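Local coordinates for protein replicative DNA helicase (Helicobacter pylori, PDB 3GXV) that probably unwinds duplex DNA at the replication fork as a hexameric, ATP-driven helicase and interacts with primase through its N-terminal domain, at residues R15-G20 with D92-Y97; H26-V31 with I51-H56; P37-Y42 with K107-G112. One frame throughout, in Å; residues are numbered along the deposited sequence.

In the fold
The three contacts tie together an all-helical domain. Contact 1 is buried and wholly apolar, setting helix 3-23 against the start of helix 95-119. Contact 3 uses the same long helix further along, where it meets the loop between helices 27-32 and 43-57. Being only partly buried, it relies on charges, a carbonyl and bridging waters. Contact 2 joins that loop's two flanking helices and lies between these extremes, with an aliphatic inner part and, toward the outside, a histidine ring whose edge meets a glutamate. Neighbouring side chains make the three continuous: Ile-94 touches Val-31, Leu-18 touches Phe-40, and Leu-53 touches Pro-37.

Contact 1: residues R15-G20 with D92-Y97; sequences RIVLSG and DNIEAY
Val-17, within helix 3-23, and Ile-94, the residue just before helix 95-119, bring the two backbones closest, with their CA atoms 6.1 Å apart. Segment 15-20 is helical throughout, whereas 92-97 comes in as a loop and turns into helix at Glu-95. Ile-94 holds the N-cap position, and the Glu-95 N-H at this turn makes a weak bond to Asn-93 OD1.

At so close an approach a compact branched residue serves well. Ile-94 sends its CG2 methyl onto the helix surface, 4.1 Å from Val-17 CA, and the same methyl lies near the carbonyl oxygen of Ile-16. Three residues after Ile-94, in the first turn of the helix, Tyr-97 extends the contact. Tyr-97 CG is anti to the carbonyl carbon (chi1 -84°), and the ring beyond it turns its edge to Ile-16 and Val-17. Val-17 CG2 packs against Tyr-97 CB at 3.7 Å, the two side chains lying alongside with opposite headings. Further out, Ile-16 meets the edge of the tyrosine ring: its CD1 is 3.8 Å from Tyr-97 CE2, and its CG2 approaches that same carbon at 3.9 Å. The isoleucine is therefore packed beside the ring and not stacked on its face, and CD1 comes near the hydroxyl as well.

Beta-branched Ile and Val give a stiff apolar surface here, and tyrosine suits the less buried margin. Val-98 and Ile-101 continue the apolar strip against Val-17. The N-cap residue and first turn of one helix thus pack on the flank of another, largely buried, within the all-helical N-terminal domain of DnaB-type helicases.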
loop_
_atom_site.group_PDB
_atom_site.type_symbol
_atom_site.label_atom_id
_atom_site.label_comp_id
_atom_site.label_asym_id
_atom_site.label_seq_id
_atom_site.Cartn_x
_atom_site.Cartn_y
_atom_site.Cartn_z
ATOM N N ARG B 15 -5.385 7.155 -15.231
ATOM C CA ARG B 15 -4.135 7.091 -14.494
ATOM C C ARG B 15 -4.271 7.887 -13.208
ATOM O O ARG B 15 -3.904 7.415 -12.130
ATOM C CB ARG B 15 -2.982 7.680 -15.316
ATOM C CG ARG B 15 -2.592 6.870 -16.535
ATOM C CD ARG B 15 -1.259 7.343 -17.114
ATOM N NE ARG B 15 -1.348 8.643 -17.774
ATOM C CZ ARG B 15 -1.380 8.822 -19.093
ATOM N NH1 ARG B 15 -1.331 7.789 -19.919
ATOM N NH2 ARG B 15 -1.455 10.041 -19.587
ATOM N N ILE B 16 -4.789 9.107 -13.325
ATOM C CA ILE B 16 -4.937 9.955 -12.155
ATOM C C ILE B 16 -5.772 9.250 -11.089
ATOM O O ILE B 16 -5.537 9.409 -9.908
ATOM C CB ILE B 16 -5.593 11.299 -12.512
ATOM C CG1 ILE B 16 -4.695 12.076 -13.483
ATOM C CG2 ILE B 16 -5.836 12.095 -11.235
ATOM C CD1 ILE B 16 -5.333 13.341 -14.066
ATOM N N VAL B 17 -6.741 8.458 -11.528
ATOM C CA VAL B 17 -7.604 7.724 -10.620
ATOM C C VAL B 17 -6.833 6.602 -9.943
ATOM O O VAL B 17 -6.973 6.392 -8.736
ATOM C CB VAL B 17 -8.803 7.127 -11.375
ATOM C CG1 VAL B 17 -9.644 6.261 -10.439
ATOM C CG2 VAL B 17 -9.656 8.244 -11.938
ATOM N N LEU B 18 -6.024 5.890 -10.736
ATOM C CA LEU B 18 -5.214 4.769 -10.254
ATOM C C LEU B 18 -4.088 5.301 -9.369
ATOM O O LEU B 18 -3.711 4.677 -8.376
ATOM C CB LEU B 18 -4.624 3.976 -11.434
ATOM C CG LEU B 18 -5.536 3.135 -12.351
ATOM C CD1 LEU B 18 -4.697 2.498 -13.456
ATOM C CD2 LEU B 18 -6.235 2.052 -11.556
ATOM N N SER B 19 -3.548 6.453 -9.753
ATOM C CA SER B 19 -2.497 7.099 -8.985
ATOM C C SER B 19 -3.094 7.527 -7.652
ATOM O O SER B 19 -2.416 7.486 -6.632
ATOM C CB SER B 19 -1.963 8.330 -9.715
ATOM O OG SER B 19 -1.184 9.121 -8.837
ATOM N N GLY B 20 -4.362 7.933 -7.673
ATOM C CA GLY B 20 -5.035 8.346 -6.448
ATOM C C GLY B 20 -5.221 7.184 -5.481
ATOM O O GLY B 20 -5.098 7.343 -4.268
ATOM N N ASP B 92 -7.693 15.528 -5.800
ATOM C CA ASP B 92 -8.477 15.449 -4.589
ATOM C C ASP B 92 -9.859 15.144 -5.141
ATOM O O ASP B 92 -10.289 15.794 -6.089
ATOM C CB ASP B 92 -8.475 16.796 -3.862
ATOM C CG ASP B 92 -7.467 16.873 -2.711
ATOM O OD1 ASP B 92 -7.517 17.872 -1.968
ATOM O OD2 ASP B 92 -6.638 15.974 -2.523
ATOM N N ASN B 93 -10.538 14.149 -4.585
ATOM C CA ASN B 93 -11.860 13.795 -5.087
ATOM C C ASN B 93 -11.826 13.389 -6.554
ATOM O O ASN B 93 -11.943 14.230 -7.449
ATOM C CB ASN B 93 -12.854 14.953 -4.905
ATOM C CG ASN B 93 -14.271 14.564 -5.288
ATOM O OD1 ASN B 93 -14.682 13.427 -5.078
ATOM N ND2 ASN B 93 -15.027 15.508 -5.839
ATOM N N ILE B 94 -11.652 12.087 -6.776
ATOM C CA ILE B 94 -11.607 11.512 -8.115
ATOM C C ILE B 94 -12.972 10.955 -8.505
ATOM O O ILE B 94 -13.083 10.134 -9.415
ATOM C CB ILE B 94 -10.568 10.364 -8.203
ATOM C CG1 ILE B 94 -10.556 9.556 -6.902
ATOM C CG2 ILE B 94 -9.197 10.924 -8.515
ATOM C CD1 ILE B 94 -11.834 8.795 -6.633
ATOM N N GLU B 95 -14.008 11.403 -7.804
ATOM C CA GLU B 95 -15.373 10.952 -8.055
ATOM C C GLU B 95 -15.813 11.145 -9.504
ATOM O O GLU B 95 -16.005 10.177 -10.235
ATOM C CB GLU B 95 -16.351 11.685 -7.129
ATOM C CG GLU B 95 -17.812 11.337 -7.368
ATOM C CD GLU B 95 -18.759 12.218 -6.580
ATOM O OE1 GLU B 95 -19.989 12.089 -6.764
ATOM O OE2 GLU B 95 -18.276 13.040 -5.772
ATOM N N ALA B 96 -15.979 12.395 -9.920
ATOM C CA ALA B 96 -16.415 12.676 -11.288
ATOM C C ALA B 96 -15.653 11.825 -12.298
ATOM O O ALA B 96 -16.257 11.233 -13.199
ATOM C CB ALA B 96 -16.230 14.140 -11.603
ATOM N N TYR B 97 -14.331 11.780 -12.141
ATOM C CA TYR B 97 -13.456 11.005 -13.007
ATOM C C TYR B 97 -13.934 9.546 -13.094
ATOM O O TYR B 97 -14.105 8.996 -14.183
ATOM C CB TYR B 97 -12.025 11.042 -12.457
ATOM C CG TYR B 97 -11.189 12.249 -12.838
ATOM C CD1 TYR B 97 -11.773 13.426 -13.310
ATOM C CD2 TYR B 97 -9.799 12.197 -12.747
ATOM C CE1 TYR B 97 -10.982 14.520 -13.691
ATOM C CE2 TYR B 97 -9.003 13.277 -13.118
ATOM C CZ TYR B 97 -9.597 14.430 -13.593
ATOM O OH TYR B 97 -8.796 15.471 -13.987
#

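Contact 2: residues H26-V31 with I51-H56; sequences HKIEEV and IALKLH
Ala-52 is the first residue of segment 51-56 to meet segment 26-31, receiving the tip of Ile-28. The helical parts 27-31 and 51-56 run at 125° to each other, with axes 10.8 Å apart at closest approach, a spacing filled by Ile-28 from one side and His-56 from the other. The isoleucine has its CG1 anti to the backbone N (chi1 -162°), and beyond it Ile-28 CD1 reaches the far helix, 3.7 Å from Ala-52 CB. The small alanine lets that methyl settle close to the backbone itself, with Ile-28 CD1 3.6 Å from Ala-52 C. Leu-53 flanks the same tip: its CD2 lies 3.8 Å from Ile-28 CD1, the two side chains passing at a slant. Ile-62, Ile-21 and Phe-49 also touch Ile-28, so this end of the contact is part of the hydrophobic interior.

One turn after Ala-52, His-56 takes the other branch of the isoleucine. Ile-28 CG2 sits over the middle of the imidazole, 3.4 Å from the ring centroid and 9° off the normal, a well-centred CH-pi contact. Glu-29 approaches the same ring from its edge, its extended chain crossing the histidine at about a right angle. Glu-29 OE1 lies near the ring plane, 3.2 Å from His-56 CE1, with the carboxylate tilted against the ring. At the margin, His-26 NE2 is hydrogen-bonded to Glu-119 of the second subunit.

Histidine thus offers an apolar face to isoleucine and a polarised C-H at its edge to glutamate. The carboxylate makes a close C-H approach there and not a hydrogen bond, an attraction that would grow if the ring were protonated, and that would therefore probably favour protonation.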
loop_
_atom_site.group_PDB
_atom_site.type_symbol
_atom_site.label_atom_id
_atom_site.label_comp_id
_atom_site.label_asym_id
_atom_site.label_seq_id
_atom_site.Cartn_x
_atom_site.Cartn_y
_atom_site.Cartn_z
ATOM N N HIS B 26 -7.385 2.902 0.410
ATOM C CA HIS B 26 -8.754 2.674 0.854
ATOM C C HIS B 26 -9.761 3.135 -0.199
ATOM O O HIS B 26 -10.887 2.639 -0.249
ATOM C CB HIS B 26 -9.016 3.394 2.185
ATOM C CG HIS B 26 -9.382 4.844 2.041
ATOM N ND1 HIS B 26 -10.621 5.262 1.603
ATOM C CD2 HIS B 26 -8.678 5.969 2.305
ATOM C CE1 HIS B 26 -10.666 6.581 1.607
ATOM N NE2 HIS B 26 -9.498 7.036 2.029
ATOM N N LYS B 27 -9.347 4.072 -1.047
ATOM C CA LYS B 27 -10.224 4.598 -2.087
ATOM C C LYS B 27 -10.580 3.553 -3.123
ATOM O O LYS B 27 -11.450 3.786 -3.974
ATOM C CB LYS B 27 -9.575 5.789 -2.796
ATOM C CG LYS B 27 -9.716 7.139 -2.085
ATOM C CD LYS B 27 -8.960 8.220 -2.845
ATOM C CE LYS B 27 -9.135 9.604 -2.228
ATOM N NZ LYS B 27 -10.466 10.195 -2.529
ATOM N N ILE B 28 -9.929 2.397 -3.048
ATOM C CA ILE B 28 -10.168 1.343 -4.025
ATOM C C ILE B 28 -11.537 0.701 -3.854
ATOM O O ILE B 28 -12.103 0.160 -4.800
ATOM C CB ILE B 28 -9.050 0.256 -3.966
ATOM C CG1 ILE B 28 -9.071 -0.579 -5.250
ATOM C CG2 ILE B 28 -9.249 -0.651 -2.758
ATOM C CD1 ILE B 28 -7.930 -1.585 -5.347
ATOM N N GLU B 29 -12.076 0.781 -2.645
ATOM C CA GLU B 29 -13.388 0.205 -2.356
ATOM C C GLU B 29 -14.467 1.037 -3.041
ATOM O O GLU B 29 -15.385 0.504 -3.671
ATOM C CB GLU B 29 -13.610 0.182 -0.843
ATOM C CG GLU B 29 -12.466 -0.496 -0.101
ATOM C CD GLU B 29 -12.411 -0.148 1.373
ATOM O OE1 GLU B 29 -11.424 -0.539 2.033
ATOM O OE2 GLU B 29 -13.350 0.515 1.868
ATOM N N GLU B 30 -14.330 2.352 -2.926
ATOM C CA GLU B 30 -15.280 3.271 -3.521
ATOM C C GLU B 30 -15.238 3.171 -5.049
ATOM O O GLU B 30 -16.273 3.014 -5.701
ATOM C CB GLU B 30 -14.964 4.695 -3.059
ATOM C CG GLU B 30 -15.048 4.890 -1.535
ATOM C CD GLU B 30 -13.716 4.693 -0.814
ATOM O OE1 GLU B 30 -12.804 5.522 -1.014
ATOM O OE2 GLU B 30 -13.581 3.718 -0.044
ATOM N N VAL B 31 -14.034 3.247 -5.609
ATOM C CA VAL B 31 -13.836 3.159 -7.050
ATOM C C VAL B 31 -14.387 1.858 -7.625
ATOM O O VAL B 31 -15.000 1.865 -8.691
ATOM C CB VAL B 31 -12.338 3.265 -7.397
ATOM C CG1 VAL B 31 -12.126 3.096 -8.906
ATOM C CG2 VAL B 31 -11.805 4.616 -6.927
ATOM N N ILE B 51 -4.736 -6.095 -10.485
ATOM C CA ILE B 51 -3.716 -6.489 -9.522
ATOM C C ILE B 51 -3.940 -5.761 -8.201
ATOM O O ILE B 51 -3.691 -6.314 -7.125
ATOM C CB ILE B 51 -2.295 -6.181 -10.047
ATOM C CG1 ILE B 51 -1.996 -7.028 -11.292
ATOM C CG2 ILE B 51 -1.272 -6.479 -8.964
ATOM C CD1 ILE B 51 -0.805 -6.530 -12.117
ATOM N N ALA B 52 -4.425 -4.527 -8.281
ATOM C CA ALA B 52 -4.673 -3.738 -7.084
ATOM C C ALA B 52 -5.816 -4.355 -6.293
ATOM O O ALA B 52 -5.717 -4.527 -5.080
ATOM C CB ALA B 52 -4.999 -2.289 -7.456
ATOM N N LEU B 53 -6.900 -4.692 -6.989
ATOM C CA LEU B 53 -8.059 -5.311 -6.350
ATOM C C LEU B 53 -7.603 -6.559 -5.609
ATOM O O LEU B 53 -8.033 -6.811 -4.488
ATOM C CB LEU B 53 -9.112 -5.697 -7.393
ATOM C CG LEU B 53 -9.771 -4.551 -8.167
ATOM C CD1 LEU B 53 -10.747 -5.134 -9.194
ATOM C CD2 LEU B 53 -10.486 -3.606 -7.204
ATOM N N LYS B 54 -6.730 -7.333 -6.251
ATOM C CA LYS B 54 -6.201 -8.558 -5.653
ATOM C C LYS B 54 -5.326 -8.258 -4.429
ATOM O O LYS B 54 -5.447 -8.925 -3.404
ATOM C CB LYS B 54 -5.405 -9.361 -6.691
ATOM C CG LYS B 54 -4.574 -10.491 -6.101
ATOM C CD LYS B 54 -4.194 -11.550 -7.128
ATOM C CE LYS B 54 -3.577 -10.970 -8.393
ATOM N NZ LYS B 54 -4.577 -10.259 -9.243
ATOM N N LEU B 55 -4.465 -7.248 -4.534
ATOM C CA LEU B 55 -3.591 -6.866 -3.429
ATOM C C LEU B 55 -4.354 -6.362 -2.213
ATOM O O LEU B 55 -3.904 -6.525 -1.085
ATOM C CB LEU B 55 -2.609 -5.777 -3.865
ATOM C CG LEU B 55 -1.436 -6.159 -4.765
ATOM C CD1 LEU B 55 -0.636 -4.903 -5.128
ATOM C CD2 LEU B 55 -0.558 -7.188 -4.042
ATOM N N HIS B 56 -5.508 -5.746 -2.446
ATOM C CA HIS B 56 -6.310 -5.196 -1.358
ATOM C C HIS B 56 -7.145 -6.253 -0.646
ATOM O O HIS B 56 -7.586 -6.048 0.488
ATOM C CB HIS B 56 -7.226 -4.095 -1.895
ATOM C CG HIS B 56 -7.747 -3.172 -0.838
ATOM N ND1 HIS B 56 -9.058 -3.182 -0.419
ATOM C CD2 HIS B 56 -7.131 -2.197 -0.130
ATOM C CE1 HIS B 56 -9.231 -2.250 0.502
ATOM N NE2 HIS B 56 -8.075 -1.638 0.696
#

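Contact 3: residues P37-Y42 with K107-G112; sequences PSDFYY and KRKLFG
Arg-108 and Tyr-41 meet with the guanidinium laid against the start of the tyrosine side chain, fastening the loop between helices 27-32 and 43-57 to the long helix 95-119 of this all-helical DnaB N-terminal domain. Tyr-41 CA lies 3.9 Å above the guanidinium plane, toward its rim. Tyr-41 CB is on that face too, 3.9 Å from Arg-108 NH1. The arginine chain bends at chi3 (-57°), which places NE; the guanidinium beyond it lies with its edge toward the loop backbone. At that edge Arg-108 NH2 donates a weak, bent bond to Asp-39 O, 3.3 Å long with an angle of 137° at the hydrogen. Arginine suits the place because its several N-H groups can serve both carbonyls and waters while the flat face rests on carbon.

Lys-109, the next residue on the helix, crosses Asp-39 at about a right angle. Its last torsion, chi4 -59°, bends NZ aside, and Lys-109 NZ makes a salt bridge to Asp-39 OD1 that is long, at 3.9 Å. The aspartate is held more firmly elsewhere: OD1 bonds to Ser-105 OG on the same long helix, and OD2 to the backbone N of Glu-36. Glu-14 of helix 3-23 receives the backbone N-H groups of Tyr-41 and Tyr-42, steadying the loop from another side.

Water completes this partly buried junction. One molecule accepts from Arg-108 NH2 at 3.0 Å and donates to two loop carbonyls, Ser-38 O at 2.9 Å and Phe-40 O at 3.2 Å.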
loop_
_atom_site.group_PDB
_atom_site.type_symbol
_atom_site.label_atom_id
_atom_site.label_comp_id
_atom_site.label_asym_id
_atom_site.label_seq_id
_atom_site.Cartn_x
_atom_site.Cartn_y
_atom_site.Cartn_z
ATOM N N PRO B 37 -12.236 -3.912 -13.825
ATOM C CA PRO B 37 -11.059 -3.705 -14.690
ATOM C C PRO B 37 -11.480 -3.504 -16.156
ATOM O O PRO B 37 -11.026 -2.571 -16.836
ATOM C CB PRO B 37 -10.249 -4.982 -14.484
ATOM C CG PRO B 37 -10.564 -5.351 -13.045
ATOM C CD PRO B 37 -12.063 -5.097 -12.956
ATOM N N SER B 38 -12.369 -4.372 -16.626
ATOM C CA SER B 38 -12.869 -4.319 -17.991
ATOM C C SER B 38 -13.479 -2.962 -18.354
ATOM O O SER B 38 -13.758 -2.701 -19.521
ATOM C CB SER B 38 -13.910 -5.427 -18.203
ATOM O OG SER B 38 -15.004 -5.299 -17.300
ATOM N N ASP B 39 -13.691 -2.090 -17.367
ATOM C CA ASP B 39 -14.261 -0.782 -17.668
ATOM C C ASP B 39 -13.234 0.268 -18.036
ATOM O O ASP B 39 -13.601 1.409 -18.303
ATOM C CB ASP B 39 -15.093 -0.250 -16.501
ATOM C CG ASP B 39 -16.383 -0.997 -16.321
ATOM O OD1 ASP B 39 -17.075 -1.252 -17.333
ATOM O OD2 ASP B 39 -16.709 -1.320 -15.165
ATOM N N PHE B 40 -11.956 -0.110 -18.044
ATOM C CA PHE B 40 -10.895 0.839 -18.391
ATOM C C PHE B 40 -10.634 0.813 -19.883
ATOM O O PHE B 40 -10.616 -0.243 -20.490
ATOM C CB PHE B 40 -9.604 0.529 -17.636
ATOM C CG PHE B 40 -9.636 0.949 -16.198
ATOM C CD1 PHE B 40 -10.305 0.179 -15.244
ATOM C CD2 PHE B 40 -9.062 2.147 -15.802
ATOM C CE1 PHE B 40 -10.396 0.606 -13.929
ATOM C CE2 PHE B 40 -9.155 2.580 -14.473
ATOM C CZ PHE B 40 -9.826 1.803 -13.543
ATOM N N TYR B 41 -10.437 1.999 -20.450
ATOM C CA TYR B 41 -10.194 2.203 -21.876
ATOM C C TYR B 41 -8.820 1.678 -22.302
ATOM O O TYR B 41 -8.705 0.922 -23.270
ATOM C CB TYR B 41 -10.353 3.695 -22.170
ATOM C CG TYR B 41 -9.801 4.194 -23.487
ATOM C CD1 TYR B 41 -10.189 3.633 -24.705
ATOM C CD2 TYR B 41 -8.909 5.256 -23.509
ATOM C CE1 TYR B 41 -9.679 4.127 -25.917
ATOM C CE2 TYR B 41 -8.411 5.757 -24.696
ATOM C CZ TYR B 41 -8.792 5.189 -25.888
ATOM O OH TYR B 41 -8.250 5.678 -27.043
ATOM N N TYR B 42 -7.780 2.088 -21.588
ATOM C CA TYR B 42 -6.432 1.613 -21.879
ATOM C C TYR B 42 -6.301 0.316 -21.072
ATOM O O TYR B 42 -6.260 0.345 -19.849
ATOM C CB TYR B 42 -5.404 2.632 -21.404
ATOM C CG TYR B 42 -4.006 2.317 -21.845
ATOM C CD1 TYR B 42 -3.727 2.064 -23.186
ATOM C CD2 TYR B 42 -2.955 2.276 -20.933
ATOM C CE1 TYR B 42 -2.443 1.780 -23.606
ATOM C CE2 TYR B 42 -1.668 1.993 -21.344
ATOM C CZ TYR B 42 -1.416 1.749 -22.684
ATOM O OH TYR B 42 -0.137 1.500 -23.124
ATOM N N LYS B 107 -20.580 3.669 -23.047
ATOM C CA LYS B 107 -20.705 4.117 -24.419
ATOM C C LYS B 107 -20.085 3.090 -25.362
ATOM O O LYS B 107 -20.699 2.723 -26.359
ATOM C CB LYS B 107 -20.031 5.480 -24.616
ATOM C CG LYS B 107 -20.787 6.626 -24.003
ATOM C CD LYS B 107 -20.438 7.950 -24.649
ATOM C CE LYS B 107 -20.942 8.016 -26.080
ATOM N NZ LYS B 107 -20.791 9.368 -26.693
ATOM N N ARG B 108 -18.879 2.629 -25.044
ATOM C CA ARG B 108 -18.186 1.639 -25.871
ATOM C C ARG B 108 -18.978 0.327 -25.948
ATOM O O ARG B 108 -18.966 -0.358 -26.972
ATOM C CB ARG B 108 -16.771 1.375 -25.328
ATOM C CG ARG B 108 -15.825 2.571 -25.441
ATOM C CD ARG B 108 -14.376 2.168 -25.178
ATOM N NE ARG B 108 -14.215 1.536 -23.867
ATOM C CZ ARG B 108 -14.136 2.190 -22.711
ATOM N NH1 ARG B 108 -14.195 3.522 -22.685
ATOM N NH2 ARG B 108 -14.022 1.510 -21.575
ATOM N N LYS B 109 -19.671 -0.012 -24.864
ATOM C CA LYS B 109 -20.494 -1.215 -24.827
ATOM C C LYS B 109 -21.736 -0.988 -25.694
ATOM O O LYS B 109 -22.283 -1.911 -26.287
ATOM C CB LYS B 109 -20.919 -1.522 -23.389
ATOM C CG LYS B 109 -19.771 -1.862 -22.462
ATOM C CD LYS B 109 -20.292 -2.412 -21.143
ATOM C CE LYS B 109 -19.203 -2.437 -20.087
ATOM N NZ LYS B 109 -18.031 -3.265 -20.496
ATOM N N LEU B 110 -22.168 0.262 -25.751
ATOM C CA LEU B 110 -23.318 0.646 -26.540
ATOM C C LEU B 110 -22.983 0.477 -28.009
ATOM O O LEU B 110 -23.746 -0.108 -28.771
ATOM C CB LEU B 110 -23.674 2.103 -26.247
ATOM C CG LEU B 110 -24.409 2.341 -24.925
ATOM C CD1 LEU B 110 -24.364 3.816 -24.575
ATOM C CD2 LEU B 110 -25.842 1.848 -25.045
ATOM N N PHE B 111 -21.822 1.002 -28.378
ATOM C CA PHE B 111 -21.300 0.952 -29.730
ATOM C C PHE B 111 -21.021 -0.491 -30.174
ATOM O O PHE B 111 -21.259 -0.850 -31.330
ATOM C CB PHE B 111 -20.015 1.779 -29.797
ATOM C CG PHE B 111 -19.605 2.142 -31.187
ATOM C CD1 PHE B 111 -20.208 3.203 -31.850
ATOM C CD2 PHE B 111 -18.617 1.409 -31.852
ATOM C CE1 PHE B 111 -19.832 3.528 -33.161
ATOM C CE2 PHE B 111 -18.240 1.735 -33.161
ATOM C CZ PHE B 111 -18.847 2.790 -33.809
ATOM N N GLY B 112 -20.517 -1.315 -29.259
ATOM C CA GLY B 112 -20.227 -2.694 -29.605
ATOM C C GLY B 112 -21.490 -3.451 -29.965
ATOM O O GLY B 112 -21.538 -4.150 -30.978
HETATM O O HOH W 1 -15.738 -0.855 -21.709
HETATM O O HOH W 2 -13.210 -1.313 -21.993
HETATM O O HOH W 3 -13.494 4.095 -19.963
#